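PDB 4Q3N: MGS-M5 from Unidentified, which probably catalyses the NAD-dependent interconversion of L-lactate and pyruvate, as a Rossmann-fold member of the lactate/malate dehydrogenase family from a deep-sea metagenome. Local coordinates for residues F13-Y18 against T230-G235; M22-G26 against P56-I61; I100-K105 against V129-S134; N113-A119 against R140-S144; C265-I271 against S301-R306. One frame throughout, in Å; residues are numbered along the deposited sequence.

In the fold
Helix 13-25, the first of the NAD-binding domain, serves two contacts. Interaction 1 joins its start to residues 230-235 of the C-terminal domain and closes a loop of 211 residues. Inside that loop, interaction 2 brings the end of the same helix to the edge strand 60-63. Also nested there are interactions 3 and 4, which cross each other: helix 89-109 pairs with helix 123-134, while strand 115-118, lying between those helices in sequence, pairs with strand 141-143. Interaction 5 follows in series, on the far side of the chain's centre from interaction 1, and ties strand 270-278 to helix 292-311; its Y270 reaches V141 of interaction 4.

Interaction 1. Residues F13-Y18 against T230-G235; sequences FVGMSY and TYYGIG
Y231, S17 and V14 carry most of this contact, with F13 CB over the tyrosine ring. F13 CB sits above one face of that ring, 3.7 Å from the centroid of the Y231 ring and only 20° off its normal, a CH-pi contact. The two side chains run side by side in the same direction; their ring planes are at 26° but slid so far apart that they barely overlap. Y231 CG stands between its own backbone N and carbonyl carbon (chi1 39°), which turns the ring face toward helix 13-25. S17 approaches the same ring obliquely, its OG 3.3 Å from Y231 CD1. That hydroxyl donates to F13 O at 2.8 Å, so F13 O is gripped by both S17 N and S17 OG, from opposite faces of its carbonyl plane. V14 CG2 lies 4.3 Å from Y231 CB, and V14 CG1 meets CG2 of one I234 conformer. An alanine in place of Y231 would probably open a gap beneath F13 CB and beside S17 OG. G235 packs its backbone against S17 and Y18, where a CB would be tight. G15 belongs to a GxGxxG pattern consistent with a dinucleotide-binding loop. Helix 13-25 thus meets the start of helix 232-246, whose L238 continues the packing on V14 and Y18, while D47 of the second subunit binds the backbone N atoms of Y231, Y232 and G233.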
# COMPACT_ATOMS: atom_id res chain seq x y z
N PHE A 13 -6.06 24.90 -4.22
CA PHE A 13 -5.38 23.96 -3.34
C PHE A 13 -6.29 22.82 -2.88
O PHE A 13 -5.79 21.75 -2.60
CB PHE A 13 -4.77 24.68 -2.14
CG PHE A 13 -3.65 25.60 -2.56
CD1 PHE A 13 -2.43 25.07 -2.95
CD2 PHE A 13 -3.84 26.95 -2.65
CE1 PHE A 13 -1.39 25.91 -3.37
CE2 PHE A 13 -2.81 27.79 -3.08
CZ PHE A 13 -1.59 27.25 -3.46
N VAL A 14 -7.60 23.02 -2.80
CA VAL A 14 -8.45 21.85 -2.44
C VAL A 14 -8.42 20.78 -3.54
O VAL A 14 -8.12 19.61 -3.28
CB VAL A 14 -9.91 22.30 -2.16
CG1 VAL A 14 -10.82 21.10 -2.01
CG2 VAL A 14 -9.98 23.18 -0.87
N GLY A 15 -8.67 21.18 -4.78
CA GLY A 15 -8.71 20.19 -5.86
C GLY A 15 -7.35 19.52 -6.04
O GLY A 15 -7.26 18.30 -6.31
N MET A 16 -6.27 20.30 -5.89
CA MET A 16 -4.96 19.75 -6.21
C MET A 16 -4.40 18.92 -5.01
O MET A 16 -3.65 17.99 -5.24
CB MET A 16 -3.96 20.84 -6.61
CG MET A 16 -4.29 21.45 -8.01
SD MET A 16 -4.41 20.19 -9.29
CE MET A 16 -2.86 19.22 -9.11
N SER A 17 -4.73 19.27 -3.79
CA SER A 17 -4.34 18.45 -2.64
C SER A 17 -5.04 17.09 -2.76
O SER A 17 -4.45 16.03 -2.58
CB SER A 17 -4.70 19.16 -1.34
OG SER A 17 -3.83 20.28 -1.17
N TYR A 18 -6.30 17.14 -3.16
CA TYR A 18 -7.04 15.92 -3.45
C TYR A 18 -6.34 15.09 -4.56
O TYR A 18 -6.05 13.87 -4.38
CB TYR A 18 -8.47 16.29 -3.88
CG TYR A 18 -9.26 15.14 -4.52
CD1 TYR A 18 -9.43 13.91 -3.87
CD2 TYR A 18 -9.85 15.31 -5.76
CE1 TYR A 18 -10.20 12.85 -4.48
CE2 TYR A 18 -10.63 14.28 -6.37
CZ TYR A 18 -10.80 13.06 -5.71
OH TYR A 18 -11.55 12.07 -6.30
N THR A 230 -7.23 26.11 4.45
CA THR A 230 -7.10 24.71 4.84
C THR A 230 -7.33 23.83 3.60
O THR A 230 -8.21 24.13 2.78
CB THR A 230 -8.10 24.38 5.99
OG1 THR A 230 -8.14 22.96 6.21
CG2 THR A 230 -9.48 24.87 5.68
N TYR A 231 -6.52 22.78 3.41
CA TYR A 231 -6.69 21.94 2.23
C TYR A 231 -6.12 20.53 2.34
O TYR A 231 -6.59 19.65 1.65
CB TYR A 231 -6.09 22.60 0.97
CG TYR A 231 -4.77 23.34 1.16
CD1 TYR A 231 -3.55 22.69 1.04
CD2 TYR A 231 -4.76 24.75 1.42
CE1 TYR A 231 -2.32 23.42 1.17
CE2 TYR A 231 -3.59 25.43 1.63
CZ TYR A 231 -2.38 24.77 1.49
OH TYR A 231 -1.23 25.49 1.66
N TYR A 232 -5.14 20.28 3.21
CA TYR A 232 -4.64 18.90 3.31
C TYR A 232 -5.70 17.97 3.90
O TYR A 232 -5.94 16.83 3.43
CB TYR A 232 -3.34 18.86 4.13
CG TYR A 232 -2.18 19.55 3.41
CD1 TYR A 232 -1.93 19.29 2.07
CD2 TYR A 232 -1.35 20.46 4.08
CE1 TYR A 232 -0.87 19.91 1.40
CE2 TYR A 232 -0.30 21.08 3.43
CZ TYR A 232 -0.08 20.81 2.08
OH TYR A 232 0.94 21.46 1.41
N GLY A 233 -6.38 18.44 4.93
CA GLY A 233 -7.45 17.64 5.53
C GLY A 233 -8.55 17.25 4.56
O GLY A 233 -8.84 16.06 4.38
N ILE A 234 -9.16 18.22 3.87
CA ILE A 234 -10.26 17.90 2.95
C ILE A 234 -9.72 17.02 1.81
O ILE A 234 -10.41 16.13 1.31
CB ILE A 234 -10.92 19.18 2.41
CG1 ILE A 234 -12.16 18.85 1.56
CG2 ILE A 234 -9.92 20.03 1.63
CD1 ILE A 234 -13.28 18.10 2.31
N GLY A 235 -8.48 17.26 1.40
CA GLY A 235 -7.93 16.43 0.33
C GLY A 235 -8.00 14.94 0.66
O GLY A 235 -8.38 14.11 -0.17

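Interaction 2. Residues M22-G26 against P56-I61; sequences MVNQG and PRKMSI. With ACT (acetate ion), chain G; ACT (acetate ion), chain F.
R57 stretches alongside the end of helix 13-25, its chain straight out to NE, with CG anti to the backbone N (chi1 -168°); this carries its guanidinium to G26. NH1 of R57 donates to G26 O at 3.0 Å with an N-H...O angle of 162°. The acceptor lies in the guanidinium plane, whereas the donor stands above the carbonyl plane of G26. The edge formed by NH1 and NH2 holds an acetate, probably from the crystallisation liquor, while NH1 turns its other N-H to G26 O. P56 lays its ring against carbonyls of the final helical turn, CG 3.4 Å from N24 O and CD 3.6 Å from V23 O. A water bridges V23 O and R57 N, 2.9 Å from each. Deeper in, V23 points CG2 at I61 CD1, 3.7 Å away, and M59 slants across V23 with SD 3.8 Å from V23 CA. L31 of strand 30-34 backs I61. G26, with positive phi, has little space for a CB, which would fall tight against R57 CB. It is the C-prime residue of a Schellman motif that ends helix 13-25, packed on the loop leading into edge strand 60-63 of the Rossmann-type sheet.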
# COMPACT_ATOMS: atom_id res chain seq x y z
N MET A 22 -4.40 11.44 -4.14
CA MET A 22 -4.75 10.26 -4.98
C MET A 22 -3.56 9.67 -5.69
O MET A 22 -3.45 8.44 -5.77
CB MET A 22 -5.82 10.61 -6.03
CG MET A 22 -7.23 10.67 -5.36
SD MET A 22 -8.50 10.40 -6.58
CE MET A 22 -8.27 11.88 -7.51
N VAL A 23 -2.70 10.53 -6.23
CA VAL A 23 -1.47 10.06 -6.87
C VAL A 23 -0.59 9.31 -5.86
O VAL A 23 -0.03 8.25 -6.18
CB VAL A 23 -0.68 11.22 -7.47
CG1 VAL A 23 0.71 10.75 -7.97
CG2 VAL A 23 -1.48 11.83 -8.63
N ASN A 24 -0.43 9.84 -4.66
CA ASN A 24 0.41 9.16 -3.69
C ASN A 24 -0.21 7.88 -3.11
O ASN A 24 0.51 7.03 -2.65
CB ASN A 24 0.73 10.13 -2.57
CG ASN A 24 1.84 11.09 -3.00
OD1 ASN A 24 3.01 10.71 -2.95
ND2 ASN A 24 1.49 12.30 -3.48
N GLN A 25 -1.55 7.82 -3.06
CA GLN A 25 -2.24 6.61 -2.60
C GLN A 25 -2.50 5.65 -3.76
O GLN A 25 -2.93 4.55 -3.51
CB GLN A 25 -3.57 6.97 -1.89
CG GLN A 25 -3.36 7.73 -0.56
CD GLN A 25 -4.63 7.74 0.27
OE1 GLN A 25 -5.40 6.76 0.25
NE2 GLN A 25 -4.89 8.86 0.99
N GLY A 26 -2.30 6.07 -5.01
CA GLY A 26 -2.72 5.21 -6.15
C GLY A 26 -4.21 4.87 -6.16
O GLY A 26 -4.62 3.74 -6.44
N PRO A 56 3.27 4.90 -6.52
CA PRO A 56 2.95 3.47 -6.34
C PRO A 56 2.14 2.88 -7.48
O PRO A 56 2.03 1.67 -7.57
CB PRO A 56 2.10 3.44 -5.04
CG PRO A 56 1.38 4.81 -5.08
CD PRO A 56 2.47 5.77 -5.64
N ARG A 57 1.57 3.70 -8.33
CA ARG A 57 0.65 3.21 -9.36
C ARG A 57 0.85 3.87 -10.70
O ARG A 57 1.09 5.08 -10.75
CB ARG A 57 -0.81 3.45 -8.94
CG ARG A 57 -1.83 2.69 -9.84
CD ARG A 57 -3.29 2.91 -9.39
NE ARG A 57 -4.24 2.22 -10.27
CZ ARG A 57 -5.52 1.96 -9.93
NH1 ARG A 57 -5.97 2.36 -8.74
NH2 ARG A 57 -6.33 1.31 -10.75
N LYS A 58 0.74 3.08 -11.79
CA LYS A 58 0.76 3.66 -13.13
C LYS A 58 -0.50 4.51 -13.24
O LYS A 58 -1.59 4.05 -12.88
CB LYS A 58 0.81 2.58 -14.22
CG LYS A 58 0.71 3.09 -15.72
CD LYS A 58 -0.78 3.25 -16.13
CE LYS A 58 -1.05 3.88 -17.49
NZ LYS A 58 -0.71 2.95 -18.55
N MET A 59 -0.37 5.76 -13.73
CA MET A 59 -1.54 6.59 -13.93
C MET A 59 -1.46 7.36 -15.21
O MET A 59 -0.38 7.57 -15.73
CB MET A 59 -1.70 7.61 -12.77
CG MET A 59 -1.97 6.93 -11.43
SD MET A 59 -2.13 8.10 -10.07
CE MET A 59 -3.64 8.97 -10.52
N SER A 60 -2.63 7.77 -15.69
CA SER A 60 -2.76 8.70 -16.81
C SER A 60 -3.30 10.01 -16.25
O SER A 60 -4.40 10.04 -15.69
CB SER A 60 -3.71 8.15 -17.87
OG SER A 60 -3.07 7.22 -18.70
N ILE A 61 -2.55 11.09 -16.38
CA ILE A 61 -2.99 12.38 -15.85
C ILE A 61 -2.87 13.48 -16.91
O ILE A 61 -1.82 13.60 -17.55
CB ILE A 61 -2.15 12.82 -14.61
CG1 ILE A 61 -2.12 11.70 -13.55
CG2 ILE A 61 -2.70 14.19 -14.03
CD1 ILE A 61 -1.26 12.13 -12.31
C ACT G . -9.30 0.97 -8.46
O ACT G . -8.21 0.60 -7.95
OXT ACT G . -9.29 1.36 -9.65
CH3 ACT G . -10.56 0.92 -7.65
C ACT F . 2.28 4.20 -20.00
O ACT F . 2.95 5.25 -20.29
OXT ACT F . 1.57 3.65 -20.90
CH3 ACT F . 2.31 3.62 -18.62
O HOH W 1 1.14 6.58 -8.30

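Interaction 3. Residues I100-K105 against V129-S134; sequences IKTVVK and VAWKES
Two helices flanking the parallel sheet of the NAD-binding domain, 89-109 and 123-134, pack here through I100, K101, V104 and K105 against A130 and E133. Their local axes come within 8.9 Å and cross at -43°. A130 CB sits between I100 CG2 and V104 CG2, 3.9 Å from each, and V104 CG1 reaches S134 CA at 3.5 Å. Both helices belong to the Rossmann fold: I100 and V104 rest on I77 of strand 74-77, A130 on V118 of strand 115-118. Toward the surface K105 bends at chi2 (-40°), which brings NZ to E133 twice. It donates to E133 O at 2.8 Å, in the carbonyl plane and on a lone pair, and forms a salt bridge with E133 OE1 at 3.0 Å. K101, extended, crosses the E133 carboxylate with its methylenes, CG 3.6 Å from E133 CD. E133 OE2 is hydrogen-bonded to Y314 OH.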
# COMPACT_ATOMS: atom_id res chain seq x y z
N ILE A 100 -21.74 26.79 -9.74
CA ILE A 100 -22.04 25.35 -9.67
C ILE A 100 -23.01 24.97 -10.79
O ILE A 100 -22.81 23.99 -11.49
CB ILE A 100 -22.63 24.99 -8.29
CG1 ILE A 100 -21.58 25.27 -7.21
CG2 ILE A 100 -23.09 23.58 -8.23
CD1 ILE A 100 -20.32 24.38 -7.31
N LYS A 101 -24.05 25.78 -10.97
CA LYS A 101 -25.01 25.52 -12.02
C LYS A 101 -24.29 25.43 -13.36
O LYS A 101 -24.49 24.51 -14.10
CB LYS A 101 -26.06 26.63 -12.08
CG LYS A 101 -27.01 26.50 -13.24
CD LYS A 101 -28.12 27.56 -13.18
CE LYS A 101 -29.04 27.44 -14.37
NZ LYS A 101 -30.14 28.46 -14.24
N THR A 102 -23.48 26.42 -13.68
CA THR A 102 -22.75 26.41 -14.95
C THR A 102 -21.82 25.20 -15.08
O THR A 102 -21.78 24.59 -16.12
CB THR A 102 -21.96 27.69 -15.09
OG1 THR A 102 -22.90 28.76 -15.15
CG2 THR A 102 -21.11 27.70 -16.37
N VAL A 103 -21.06 24.88 -14.04
CA VAL A 103 -20.20 23.70 -14.08
C VAL A 103 -21.02 22.44 -14.37
O VAL A 103 -20.68 21.63 -15.22
CB VAL A 103 -19.44 23.53 -12.77
CG1 VAL A 103 -18.77 22.10 -12.71
CG2 VAL A 103 -18.39 24.62 -12.65
N VAL A 104 -22.11 22.29 -13.64
CA VAL A 104 -22.89 21.09 -13.74
C VAL A 104 -23.55 20.95 -15.12
O VAL A 104 -23.52 19.86 -15.70
CB VAL A 104 -23.89 21.07 -12.59
CG1 VAL A 104 -25.01 20.09 -12.87
CG2 VAL A 104 -23.11 20.73 -11.31
N LYS A 105 -24.06 22.06 -15.67
CA LYS A 105 -24.61 22.02 -17.03
C LYS A 105 -23.55 21.60 -18.05
O LYS A 105 -23.81 20.82 -18.95
CB LYS A 105 -25.18 23.39 -17.45
CG LYS A 105 -26.40 23.85 -16.63
CD LYS A 105 -27.41 22.73 -16.29
CE LYS A 105 -28.80 23.32 -16.04
NZ LYS A 105 -29.77 22.38 -15.42
N VAL A 129 -27.73 22.30 -4.90
CA VAL A 129 -27.80 23.02 -6.17
C VAL A 129 -27.33 22.10 -7.30
O VAL A 129 -27.99 21.98 -8.32
CB VAL A 129 -26.97 24.30 -6.14
CG1 VAL A 129 -26.82 24.90 -7.58
CG2 VAL A 129 -27.68 25.33 -5.20
N ALA A 130 -26.20 21.44 -7.09
CA ALA A 130 -25.66 20.54 -8.11
C ALA A 130 -26.66 19.42 -8.38
O ALA A 130 -26.88 19.03 -9.53
CB ALA A 130 -24.31 19.97 -7.66
N TRP A 131 -27.30 18.94 -7.33
CA TRP A 131 -28.28 17.86 -7.51
C TRP A 131 -29.41 18.32 -8.44
O TRP A 131 -29.72 17.68 -9.47
CB TRP A 131 -28.82 17.36 -6.16
CG TRP A 131 -30.06 16.51 -6.34
CD1 TRP A 131 -30.19 15.41 -7.15
CD2 TRP A 131 -31.34 16.70 -5.71
NE1 TRP A 131 -31.47 14.91 -7.06
CE2 TRP A 131 -32.20 15.69 -6.21
CE3 TRP A 131 -31.85 17.62 -4.79
CZ2 TRP A 131 -33.55 15.58 -5.82
CZ3 TRP A 131 -33.17 17.51 -4.40
CH2 TRP A 131 -34.01 16.49 -4.92
N LYS A 132 -30.02 19.46 -8.10
CA LYS A 132 -31.12 20.00 -8.88
C LYS A 132 -30.71 20.32 -10.31
O LYS A 132 -31.45 20.07 -11.23
CB LYS A 132 -31.69 21.25 -8.21
CG LYS A 132 -32.33 20.96 -6.88
CD LYS A 132 -33.36 19.86 -7.04
CE LYS A 132 -34.76 20.39 -7.00
NZ LYS A 132 -35.21 20.54 -5.60
N GLU A 133 -29.53 20.89 -10.51
CA GLU A 133 -29.20 21.34 -11.86
C GLU A 133 -28.75 20.15 -12.72
O GLU A 133 -28.75 20.23 -13.94
CB GLU A 133 -28.13 22.41 -11.83
CG GLU A 133 -28.55 23.69 -11.05
CD GLU A 133 -29.66 24.46 -11.78
OE1 GLU A 133 -29.85 24.22 -12.99
OE2 GLU A 133 -30.34 25.29 -11.15
N SER A 134 -28.35 19.06 -12.07
CA SER A 134 -27.80 17.95 -12.82
C SER A 134 -28.88 17.09 -13.44
O SER A 134 -28.64 16.48 -14.48
CB SER A 134 -26.91 17.07 -11.92
OG SER A 134 -27.71 16.30 -11.04
O HOH W 2 -31.61 27.24 -12.12

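Interaction 4. Residues N113-A119 against R140-S144; sequences NGILLVA and RVIGS
The guanidinium of R140 has I115 CG1 over the centre of one face, 3.9 Å from R140 CZ, and N113 O at its edge. There NH2 of R140 donates to N113 O at 3.0 Å, while R140 NE donates to a water that lies in the same plane. Bends at chi2 and chi3 (-86° and -67°) fold the chain back here, and NH1 is held by D280 O. A leucine in place of R140 would probably leave N113 O without this donor and I115 without its flat cover. Beyond R140, strands 115-118 and 141-143 run parallel, the two ends of a beta-alpha-beta crossover through helix 123-134 in the Rossmann fold. The ladder runs L116 N to R140 O, I142 N to L116 O, V118 N to I142 O (each 2.8 Å) and S144 N to V118 O. L116 and V141 lie side by side beneath helix 123-134, L116 CD1 4.0 Å from V141 CG2. On the other sheet face L117 CD1 meets I142 CG1 at 3.8 Å.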
# COMPACT_ATOMS: atom_id res chain seq x y z
N ASN A 113 -22.47 10.37 -16.99
CA ASN A 113 -23.55 9.74 -16.25
C ASN A 113 -22.98 9.04 -15.06
O ASN A 113 -23.41 7.93 -14.73
CB ASN A 113 -24.34 8.74 -17.14
CG ASN A 113 -25.68 8.33 -16.51
OD1 ASN A 113 -26.17 8.99 -15.58
ND2 ASN A 113 -26.28 7.25 -17.00
N GLY A 114 -22.00 9.68 -14.40
CA GLY A 114 -21.37 9.07 -13.24
C GLY A 114 -21.89 9.75 -11.98
O GLY A 114 -23.03 10.22 -11.92
N ILE A 115 -21.03 9.82 -10.98
CA ILE A 115 -21.37 10.41 -9.70
C ILE A 115 -20.77 11.81 -9.55
O ILE A 115 -19.63 12.04 -9.99
CB ILE A 115 -20.84 9.47 -8.58
CG1 ILE A 115 -21.63 8.13 -8.66
CG2 ILE A 115 -20.88 10.10 -7.18
CD1 ILE A 115 -20.91 7.06 -7.83
N LEU A 116 -21.50 12.75 -8.95
CA LEU A 116 -20.96 14.10 -8.63
C LEU A 116 -20.65 14.19 -7.16
O LEU A 116 -21.49 13.83 -6.31
CB LEU A 116 -21.97 15.23 -8.98
CG LEU A 116 -22.36 15.39 -10.45
CD1 LEU A 116 -23.45 16.47 -10.62
CD2 LEU A 116 -21.13 15.73 -11.33
N LEU A 117 -19.47 14.69 -6.87
CA LEU A 117 -19.02 14.96 -5.50
C LEU A 117 -18.65 16.44 -5.36
O LEU A 117 -17.68 16.89 -5.98
CB LEU A 117 -17.79 14.11 -5.17
CG LEU A 117 -17.05 14.38 -3.86
CD1 LEU A 117 -18.03 14.40 -2.67
CD2 LEU A 117 -15.94 13.27 -3.61
N VAL A 118 -19.41 17.18 -4.56
CA VAL A 118 -19.19 18.64 -4.47
C VAL A 118 -18.34 18.91 -3.23
O VAL A 118 -18.66 18.42 -2.15
CB VAL A 118 -20.54 19.38 -4.38
CG1 VAL A 118 -20.30 20.90 -4.18
CG2 VAL A 118 -21.33 19.15 -5.66
N ALA A 119 -17.22 19.63 -3.37
CA ALA A 119 -16.44 19.99 -2.18
C ALA A 119 -16.46 21.52 -1.96
O ALA A 119 -16.07 21.99 -0.90
CB ALA A 119 -14.97 19.52 -2.30
N ARG A 140 -26.69 9.74 -6.63
CA ARG A 140 -25.50 9.93 -7.49
C ARG A 140 -24.90 11.31 -7.34
O ARG A 140 -24.00 11.70 -8.09
CB ARG A 140 -25.89 9.76 -8.96
CG ARG A 140 -26.78 8.55 -9.21
CD ARG A 140 -25.95 7.27 -9.43
NE ARG A 140 -25.17 7.32 -10.66
CZ ARG A 140 -24.21 6.43 -10.96
NH1 ARG A 140 -23.97 5.42 -10.12
NH2 ARG A 140 -23.53 6.53 -12.11
N VAL A 141 -25.46 12.10 -6.44
CA VAL A 141 -24.86 13.44 -6.19
C VAL A 141 -24.67 13.62 -4.70
O VAL A 141 -25.62 13.50 -3.94
CB VAL A 141 -25.76 14.60 -6.72
CG1 VAL A 141 -25.13 15.99 -6.36
CG2 VAL A 141 -25.96 14.46 -8.21
N ILE A 142 -23.43 13.86 -4.29
CA ILE A 142 -23.14 14.03 -2.89
C ILE A 142 -22.23 15.20 -2.67
O ILE A 142 -21.58 15.72 -3.61
CB ILE A 142 -22.46 12.72 -2.29
CG1 ILE A 142 -21.18 12.39 -3.06
CG2 ILE A 142 -23.43 11.57 -2.37
CD1 ILE A 142 -20.38 11.21 -2.47
N GLY A 143 -22.11 15.61 -1.40
CA GLY A 143 -21.10 16.59 -1.04
C GLY A 143 -20.17 16.00 0.03
O GLY A 143 -20.51 15.01 0.66
N SER A 144 -19.02 16.62 0.26
CA SER A 144 -18.10 16.09 1.25
C SER A 144 -18.61 16.29 2.70
O SER A 144 -18.12 15.61 3.63
CB SER A 144 -16.71 16.72 1.09
OG SER A 144 -16.76 18.12 1.08
O HOH W 3 -25.45 9.28 -12.69

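Interaction 5. Residues C265-I271 against S301-R306; sequences CEDQVYI and SANILR
The chain from C265 passes through an inverse gamma turn centred on Q268 into strand 270-278, running past helix 292-311 with E266 CA nearest A302 CA and V269 CA nearest R306 CA. A302 CB meets C265 CB at 3.6 Å and I271 CD1 at 3.8 Å, with E266 CB and V269 CG2 a little farther off. R306 reaches out with CG anti to the backbone N (chi1 -167°) and bends at chi2 and chi3, which brings NH1 to Q268 O at 2.8 Å. That bond lies in the carbonyl plane of Q268, though the oxygen is tilted 22° from the guanidinium plane; the N-H...O angle is 142°. NH2 of R306 makes salt bridges to D310 and to the C-terminal carboxylate of Y314. In one of its two conformers, E266 crosses the aliphatic part of R306 at about a right angle, E266 OE1 lying 3.4 Å from R306 CG. The contact belongs to the C-terminal alpha/beta domain of the family, where helix 292-311 packs against strand 270-278 of a three-stranded antiparallel sheet. L305 CD1 lies 3.4 Å from Y270 O and also meets I271 CG1; the L305 side chain further packs on D124 and V125 of helix 123-134. A water links E266 N to N303 OD1, 2.8 Å from each.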
# COMPACT_ATOMS: atom_id res chain seq x y z
N CYS A 265 -35.90 15.85 10.39
CA CYS A 265 -35.67 17.22 9.96
C CYS A 265 -36.17 17.43 8.52
O CYS A 265 -36.62 16.48 7.89
CB CYS A 265 -34.20 17.56 10.08
SG CYS A 265 -33.15 16.56 9.01
N GLU A 266 -36.07 18.67 8.03
CA GLU A 266 -36.43 19.03 6.66
C GLU A 266 -36.04 17.94 5.67
O GLU A 266 -34.91 17.46 5.69
CB GLU A 266 -35.74 20.35 6.26
CG GLU A 266 -36.43 21.12 5.16
CD GLU A 266 -37.71 21.82 5.64
OE1 GLU A 266 -37.64 22.88 6.30
OE2 GLU A 266 -38.80 21.29 5.38
N ASP A 267 -36.97 17.56 4.80
CA ASP A 267 -36.70 16.53 3.81
C ASP A 267 -35.86 17.07 2.65
O ASP A 267 -34.96 16.39 2.16
CB ASP A 267 -38.02 15.96 3.30
CG ASP A 267 -38.70 15.05 4.31
OD1 ASP A 267 -38.15 14.87 5.42
OD2 ASP A 267 -39.77 14.51 3.99
N GLN A 268 -36.16 18.30 2.23
CA GLN A 268 -35.51 18.83 1.03
C GLN A 268 -34.29 19.70 1.35
O GLN A 268 -34.27 20.92 1.09
CB GLN A 268 -36.55 19.59 0.20
CG GLN A 268 -37.54 18.63 -0.46
CD GLN A 268 -36.92 17.91 -1.66
OE1 GLN A 268 -36.90 16.68 -1.71
NE2 GLN A 268 -36.42 18.69 -2.64
N VAL A 269 -33.29 19.07 1.95
CA VAL A 269 -31.97 19.64 2.16
C VAL A 269 -30.93 18.58 2.01
O VAL A 269 -31.19 17.40 2.33
CB VAL A 269 -31.76 20.23 3.57
CG1 VAL A 269 -32.57 21.49 3.75
CG2 VAL A 269 -32.11 19.21 4.65
N TYR A 270 -29.75 18.98 1.54
CA TYR A 270 -28.57 18.14 1.64
C TYR A 270 -27.99 18.50 2.97
O TYR A 270 -27.96 19.70 3.33
CB TYR A 270 -27.59 18.40 0.51
CG TYR A 270 -27.72 17.42 -0.65
CD1 TYR A 270 -28.81 17.51 -1.54
CD2 TYR A 270 -26.77 16.41 -0.85
CE1 TYR A 270 -28.94 16.62 -2.61
CE2 TYR A 270 -26.88 15.52 -1.95
CZ TYR A 270 -27.97 15.63 -2.81
OH TYR A 270 -28.10 14.77 -3.87
N ILE A 271 -27.55 17.49 3.71
CA ILE A 271 -27.03 17.73 5.06
C ILE A 271 -26.11 16.57 5.47
O ILE A 271 -26.22 15.48 4.92
CB ILE A 271 -28.23 17.92 6.05
CG1 ILE A 271 -27.79 18.50 7.40
CG2 ILE A 271 -29.05 16.64 6.14
CD1 ILE A 271 -29.03 18.89 8.27
N SER A 301 -30.04 22.79 12.24
CA SER A 301 -29.08 22.80 11.17
C SER A 301 -29.82 22.70 9.81
O SER A 301 -29.52 23.41 8.86
CB SER A 301 -28.13 21.62 11.40
OG SER A 301 -26.88 21.88 10.86
N ALA A 302 -30.80 21.80 9.74
CA ALA A 302 -31.58 21.63 8.51
C ALA A 302 -32.41 22.88 8.21
O ALA A 302 -32.59 23.26 7.04
CB ALA A 302 -32.49 20.42 8.62
N ASN A 303 -32.94 23.51 9.25
CA ASN A 303 -33.75 24.72 9.04
C ASN A 303 -32.91 25.85 8.45
O ASN A 303 -33.36 26.60 7.59
CB ASN A 303 -34.41 25.13 10.34
CG ASN A 303 -35.55 24.20 10.71
OD1 ASN A 303 -36.08 23.49 9.84
ND2 ASN A 303 -35.93 24.18 11.98
N ILE A 304 -31.67 25.92 8.90
CA ILE A 304 -30.73 26.94 8.47
C ILE A 304 -30.41 26.77 6.98
O ILE A 304 -30.43 27.73 6.22
CB ILE A 304 -29.42 26.86 9.33
CG1 ILE A 304 -29.71 27.45 10.72
CG2 ILE A 304 -28.26 27.63 8.66
CD1 ILE A 304 -28.57 27.25 11.74
N LEU A 305 -30.16 25.54 6.56
CA LEU A 305 -29.88 25.24 5.17
C LEU A 305 -31.10 25.42 4.30
O LEU A 305 -31.02 25.97 3.18
CB LEU A 305 -29.33 23.80 5.03
CG LEU A 305 -28.00 23.52 5.74
CD1 LEU A 305 -27.72 21.99 5.85
CD2 LEU A 305 -26.85 24.22 4.99
N ARG A 306 -32.25 25.02 4.81
CA ARG A 306 -33.46 25.22 4.03
C ARG A 306 -33.72 26.73 3.83
O ARG A 306 -34.18 27.17 2.76
CB ARG A 306 -34.66 24.53 4.70
CG ARG A 306 -35.88 24.43 3.79
CD ARG A 306 -35.49 23.71 2.49
NE ARG A 306 -35.56 24.63 1.37
CZ ARG A 306 -35.58 24.30 0.09
NH1 ARG A 306 -35.53 23.01 -0.28
NH2 ARG A 306 -35.70 25.26 -0.83
O HOH W 4 -35.85 20.66 10.05